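Local coordinates for protein putative aldehyde dehydrogenase AldY (Bacillus subtilis, PDB 4DNG) that probably oxidises aldehydes to carboxylates with NAD+ as the electron acceptor, and may protect the bacterium against stress from ethanol and related compounds, at residues Val146-Ser151 and Arg225-Thr230; Ala261-Ala266 and Val413-Leu418. All blocks are in the same frame, centred on the assembly; numbering follows the deposited sequence.

Contact 1: residues Val146-Ser151 and Arg225-Thr230; sequences VISSIS and RLISFT
Ser-148 and Ser-228 lie at the middle of a parallel strand pair in the Rossmann-type NAD-binding domain of an aldehyde dehydrogenase. The strands run nearly parallel, with 13° between their directions and axes 4.7 Å apart. Strand 135-150 is flanked by 173-177 on its other edge. Strand 226-231 ends at Gly-231, the first residue of the segment Gly-231 to Gly-236, assigned to NAD+ binding by similarity.

The backbone bonds follow the parallel pattern. Ser-148 straddles Ile-227: its N donates to Leu-226 O at 2.8 Å, and its O accepts from Ser-228 N at 2.7 Å. Ser-228 O then accepts from Ile-150 N. At the start of the pair, Arg-225 N donates to Val-146 O at 2.8 Å. The guanidinium of Arg-225 forms a salt bridge with Asp-429 of the second subunit.

One face of the pair carries Ile-147, Ser-149, Leu-226 and Ser-228 and packs partly against helix 156-169. Here Ile-147 and Leu-226 lie side by side, and Ile-147 CG2 is 4.0 Å from Leu-226 CD2. The serine hydroxyls have partners: Ser-149 OG is hydrogen-bonded to His-176 and Ser-228 OG to Ser-163 of the helix. The other face carries Ser-148, Ile-150, Ile-227 and Phe-229. Ser-148 OG is hydrogen-bonded to the carbonyl of Met-218, and Ile-227 CD1 packs on Ser-148 CB.

At the C-terminal end of the second strand, Thr-230 lies next to Glu-253, a predicted active-site residue, and Phe-229 next to Val-235 of the presumed NAD+ site. Ile-150 places CG1 anti to its carbonyl carbon (chi1 -59°). Ile-150 CG2 is then anti to the backbone N and meets the edge of the Phe-229 ring, in the ring plane, 3.7 Å from Phe-229 CD1.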
loop_
_atom_site.group_PDB
_atom_site.type_symbol
_atom_site.label_atom_id
_atom_site.label_comp_id
_atom_site.label_asym_id
_atom_site.label_seq_id
_atom_site.Cartn_x
_atom_site.Cartn_y
_atom_site.Cartn_z
ATOM N N VAL A 146 -2.367 0.687 15.611
ATOM C CA VAL A 146 -3.771 1.054 15.778
ATOM C C VAL A 146 -4.452 1.164 14.430
ATOM O O VAL A 146 -3.984 1.894 13.566
ATOM C CB VAL A 146 -3.929 2.386 16.524
ATOM C CG1 VAL A 146 -5.400 2.776 16.593
ATOM C CG2 VAL A 146 -3.306 2.286 17.913
ATOM N N ILE A 147 -5.568 0.452 14.274
ATOM C CA ILE A 147 -6.278 0.355 13.001
ATOM C C ILE A 147 -7.463 1.324 13.062
ATOM O O ILE A 147 -8.206 1.320 14.053
ATOM C CB ILE A 147 -6.837 -1.081 12.780
ATOM C CG1 ILE A 147 -5.758 -2.168 12.974
ATOM C CG2 ILE A 147 -7.542 -1.219 11.433
ATOM C CD1 ILE A 147 -4.559 -2.063 12.048
ATOM N N SER A 148 -7.621 2.146 12.014
ATOM C CA SER A 148 -8.826 2.931 11.792
ATOM C C SER A 148 -9.746 2.213 10.809
ATOM O O SER A 148 -9.400 1.987 9.636
ATOM C CB SER A 148 -8.505 4.329 11.290
ATOM O OG SER A 148 -9.573 5.220 11.581
ATOM N N SER A 149 -10.937 1.889 11.295
ATOM C CA SER A 149 -11.872 1.021 10.577
ATOM C C SER A 149 -13.219 1.710 10.376
ATOM O O SER A 149 -13.796 2.214 11.339
ATOM C CB SER A 149 -12.042 -0.261 11.376
ATOM O OG SER A 149 -13.080 -1.046 10.859
ATOM N N ILE A 150 -13.690 1.741 9.122
ATOM C CA ILE A 150 -14.921 2.425 8.721
ATOM C C ILE A 150 -15.765 1.505 7.850
ATOM O O ILE A 150 -15.274 0.955 6.856
ATOM C CB ILE A 150 -14.619 3.687 7.893
ATOM C CG1 ILE A 150 -13.750 4.664 8.690
ATOM C CG2 ILE A 150 -15.911 4.359 7.387
ATOM C CD1 ILE A 150 -13.044 5.688 7.829
ATOM N N SER A 151 -17.034 1.337 8.212
ATOM C CA SER A 151 -17.886 0.447 7.471
ATOM C C SER A 151 -19.154 1.128 6.985
ATOM O O SER A 151 -19.563 2.134 7.538
ATOM C CB SER A 151 -18.156 -0.837 8.253
ATOM O OG SER A 151 -18.802 -0.614 9.477
ATOM N N ARG A 225 -2.294 3.328 11.922
ATOM C CA ARG A 225 -1.351 2.993 10.845
ATOM C C ARG A 225 -1.977 2.324 9.621
ATOM O O ARG A 225 -1.319 2.161 8.594
ATOM C CB ARG A 225 -0.169 2.211 11.389
ATOM C CG ARG A 225 0.948 3.121 11.849
ATOM C CD ARG A 225 1.957 2.402 12.718
ATOM N NE ARG A 225 2.508 3.329 13.713
ATOM C CZ ARG A 225 3.803 3.566 13.907
ATOM N NH1 ARG A 225 4.723 2.929 13.191
ATOM N NH2 ARG A 225 4.182 4.434 14.841
ATOM N N LEU A 226 -3.262 1.977 9.729
ATOM C CA LEU A 226 -4.047 1.512 8.584
ATOM C C LEU A 226 -5.449 2.090 8.636
ATOM O O LEU A 226 -6.072 2.113 9.708
ATOM C CB LEU A 226 -4.117 -0.001 8.561
ATOM C CG LEU A 226 -5.062 -0.693 7.586
ATOM C CD1 LEU A 226 -4.421 -0.917 6.245
ATOM C CD2 LEU A 226 -5.441 -2.033 8.164
ATOM N N ILE A 227 -5.915 2.581 7.484
ATOM C CA ILE A 227 -7.305 2.943 7.274
ATOM C C ILE A 227 -7.927 1.825 6.472
ATOM O O ILE A 227 -7.462 1.498 5.378
ATOM C CB ILE A 227 -7.520 4.210 6.416
ATOM C CG1 ILE A 227 -6.567 5.349 6.778
ATOM C CG2 ILE A 227 -8.974 4.670 6.526
ATOM C CD1 ILE A 227 -6.725 5.826 8.195
ATOM N N SER A 228 -8.996 1.270 7.017
ATOM C CA SER A 228 -9.803 0.258 6.370
ATOM C C SER A 228 -11.148 0.924 6.028
ATOM O O SER A 228 -11.797 1.468 6.913
ATOM C CB SER A 228 -9.982 -0.912 7.351
ATOM O OG SER A 228 -10.823 -1.902 6.810
ATOM N N PHE A 229 -11.546 0.906 4.751
ATOM C CA PHE A 229 -12.756 1.597 4.280
ATOM C C PHE A 229 -13.476 0.811 3.183
ATOM O O PHE A 229 -12.836 0.240 2.291
ATOM C CB PHE A 229 -12.391 3.006 3.761
ATOM C CG PHE A 229 -13.549 3.772 3.132
ATOM C CD1 PHE A 229 -14.510 4.393 3.922
ATOM C CD2 PHE A 229 -13.649 3.904 1.752
ATOM C CE1 PHE A 229 -15.571 5.100 3.351
ATOM C CE2 PHE A 229 -14.698 4.613 1.171
ATOM C CZ PHE A 229 -15.668 5.207 1.976
ATOM N N THR A 230 -14.806 0.786 3.265
ATOM C CA THR A 230 -15.681 0.315 2.189
ATOM C C THR A 230 -16.769 1.378 1.932
ATOM O O THR A 230 -17.423 1.813 2.873
ATOM C CB THR A 230 -16.324 -1.051 2.522
ATOM O OG1 THR A 230 -15.324 -2.070 2.488
ATOM C CG2 THR A 230 -17.373 -1.403 1.488
#

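Contact 2: residues Ala261-Ala266 and Val413-Leu418; sequences AVLSDA and VFTSDL
Asp-265 holds CG between its backbone N and carbonyl carbon (chi1 59°), while Thr-415 sets OG1 anti to its own N (chi1 165°), and carboxylate and hydroxyl meet. Thr-415 OG1 donates to Asp-265 OD1 at 2.7 Å, reaching it on the syn side, 20° out of the carboxylate plane. The same OG1 accepts from Asp-417 N at 2.9 Å, which makes an ST turn. Two weak bonds add to the grip: Ser-416 N to Asp-265 OD1 and Asp-417 N to Asp-265 OD2. The carboxylate thus gathers the loop that leads to Asp-417, the N-cap of helix 418-425.

Just before this loop, the ends of strands 258-262 and 410-414 pair in parallel. Phe-414 N donates to Ala-261 O at 2.8 Å, and Phe-414 O accepts from Leu-263 N at 2.9 Å. The side chains of Leu-263 and Val-413 cross at a slant, with Leu-263 CG 3.8 Å from Val-413 CG2. A type I turn, Leu-263 to Ala-266, brings Ala-266 CB against Phe-414 CB.

Strands 290-296 and 432-435 flank the pair on its two outer edges. Phe-414 packs on helix 268-281, and Leu-263 on helices 395-403 and 418-425.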
loop_
_atom_site.group_PDB
_atom_site.type_symbol
_atom_site.label_atom_id
_atom_site.label_comp_id
_atom_site.label_asym_id
_atom_site.label_seq_id
_atom_site.Cartn_x
_atom_site.Cartn_y
_atom_site.Cartn_z
ATOM N N ALA A 261 -20.438 -12.687 -16.559
ATOM C CA ALA A 261 -20.390 -13.097 -17.968
ATOM C C ALA A 261 -20.893 -14.517 -18.152
ATOM O O ALA A 261 -20.479 -15.420 -17.434
ATOM C CB ALA A 261 -18.994 -12.936 -18.562
ATOM N N VAL A 262 -21.774 -14.689 -19.137
ATOM C CA VAL A 262 -22.441 -15.955 -19.427
ATOM C C VAL A 262 -22.131 -16.341 -20.872
ATOM O O VAL A 262 -22.735 -15.823 -21.824
ATOM C CB VAL A 262 -23.971 -15.835 -19.208
ATOM C CG1 VAL A 262 -24.707 -17.075 -19.715
ATOM C CG2 VAL A 262 -24.284 -15.575 -17.745
ATOM N N LEU A 263 -21.180 -17.256 -21.023
ATOM C CA LEU A 263 -20.600 -17.550 -22.322
ATOM C C LEU A 263 -21.449 -18.548 -23.104
ATOM O O LEU A 263 -22.352 -19.174 -22.541
ATOM C CB LEU A 263 -19.160 -18.059 -22.158
ATOM C CG LEU A 263 -18.144 -17.299 -21.288
ATOM C CD1 LEU A 263 -16.736 -17.791 -21.604
ATOM C CD2 LEU A 263 -18.226 -15.789 -21.458
ATOM N N SER A 264 -21.147 -18.699 -24.397
ATOM C CA SER A 264 -21.946 -19.529 -25.302
ATOM C C SER A 264 -22.165 -20.976 -24.829
ATOM O O SER A 264 -23.263 -21.509 -24.951
ATOM C CB SER A 264 -21.376 -19.498 -26.723
ATOM O OG SER A 264 -19.986 -19.758 -26.736
ATOM N N ASP A 265 -21.137 -21.605 -24.277
ATOM C CA ASP A 265 -21.286 -22.990 -23.827
ATOM C C ASP A 265 -21.918 -23.153 -22.424
ATOM O O ASP A 265 -22.264 -24.263 -22.027
ATOM C CB ASP A 265 -19.971 -23.778 -23.975
ATOM C CG ASP A 265 -18.834 -23.176 -23.184
ATOM O OD1 ASP A 265 -19.045 -22.126 -22.541
ATOM O OD2 ASP A 265 -17.726 -23.751 -23.215
ATOM N N ALA A 266 -22.086 -22.055 -21.691
ATOM C CA ALA A 266 -22.643 -22.109 -20.326
ATOM C C ALA A 266 -23.926 -22.918 -20.175
ATOM O O ALA A 266 -24.741 -23.008 -21.100
ATOM C CB ALA A 266 -22.886 -20.710 -19.803
ATOM N N VAL A 413 -17.643 -15.785 -14.333
ATOM C CA VAL A 413 -17.748 -16.299 -15.704
ATOM C C VAL A 413 -18.409 -17.677 -15.704
ATOM O O VAL A 413 -18.122 -18.526 -14.845
ATOM C CB VAL A 413 -16.392 -16.266 -16.471
ATOM C CG1 VAL A 413 -15.288 -16.946 -15.678
ATOM C CG2 VAL A 413 -16.513 -16.890 -17.860
ATOM N N PHE A 414 -19.329 -17.862 -16.650
ATOM C CA PHE A 414 -20.078 -19.117 -16.779
ATOM C C PHE A 414 -19.844 -19.762 -18.124
ATOM O O PHE A 414 -20.208 -19.230 -19.175
ATOM C CB PHE A 414 -21.574 -18.932 -16.480
ATOM C CG PHE A 414 -21.893 -18.930 -15.010
ATOM C CD1 PHE A 414 -21.553 -17.838 -14.211
ATOM C CD2 PHE A 414 -22.507 -20.027 -14.414
ATOM C CE1 PHE A 414 -21.828 -17.833 -12.848
ATOM C CE2 PHE A 414 -22.791 -20.029 -13.052
ATOM C CZ PHE A 414 -22.448 -18.931 -12.268
ATOM N N THR A 415 -19.201 -20.912 -18.069
ATOM C CA THR A 415 -18.852 -21.650 -19.252
ATOM C C THR A 415 -18.822 -23.118 -18.902
ATOM O O THR A 415 -18.522 -23.494 -17.765
ATOM C CB THR A 415 -17.483 -21.220 -19.835
ATOM O OG1 THR A 415 -17.030 -22.209 -20.783
ATOM C CG2 THR A 415 -16.444 -21.077 -18.735
ATOM N N SER A 416 -19.147 -23.930 -19.899
ATOM C CA SER A 416 -19.083 -25.377 -19.806
ATOM C C SER A 416 -17.640 -25.863 -19.810
ATOM O O SER A 416 -17.329 -26.899 -19.225
ATOM C CB SER A 416 -19.791 -25.983 -21.004
ATOM O OG SER A 416 -19.830 -27.374 -20.866
ATOM N N ASP A 417 -16.779 -25.109 -20.491
ATOM C CA ASP A 417 -15.361 -25.423 -20.634
ATOM C C ASP A 417 -14.549 -24.816 -19.480
ATOM O O ASP A 417 -14.288 -23.608 -19.465
ATOM C CB ASP A 417 -14.870 -24.886 -21.978
ATOM C CG ASP A 417 -13.512 -25.417 -22.370
ATOM O OD1 ASP A 417 -12.894 -26.169 -21.587
ATOM O OD2 ASP A 417 -13.055 -25.074 -23.482
ATOM N N LEU A 418 -14.152 -25.660 -18.524
ATOM C CA LEU A 418 -13.435 -25.216 -17.315
ATOM C C LEU A 418 -11.998 -24.730 -17.569
ATOM O O LEU A 418 -11.498 -23.865 -16.843
ATOM C CB LEU A 418 -13.454 -26.298 -16.226
ATOM C CG LEU A 418 -14.795 -26.720 -15.610
ATOM C CD1 LEU A 418 -14.546 -27.779 -14.547
ATOM C CD2 LEU A 418 -15.577 -25.543 -15.034
#

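In the fold
Contact 1 comes first along the chain and closes before contact 2 opens. Their centres are 37 Å apart, their nearest atoms are about 21 Å apart, and they lie on opposite sides of the chain's centre. Each joins parallel strands, but in a separate mixed sheet. Contact 1 belongs to the sheet of the NAD-binding domain, contact 2 to that of the catalytic domain. Strand 226-231 pairs with 249-254, which holds the predicted active-site Glu-253. The chain soon reaches strand 258-262 of the second sheet, and then the predicted active-site Cys-287, which is not modelled. Contact 2 itself lies away from the annotated sites.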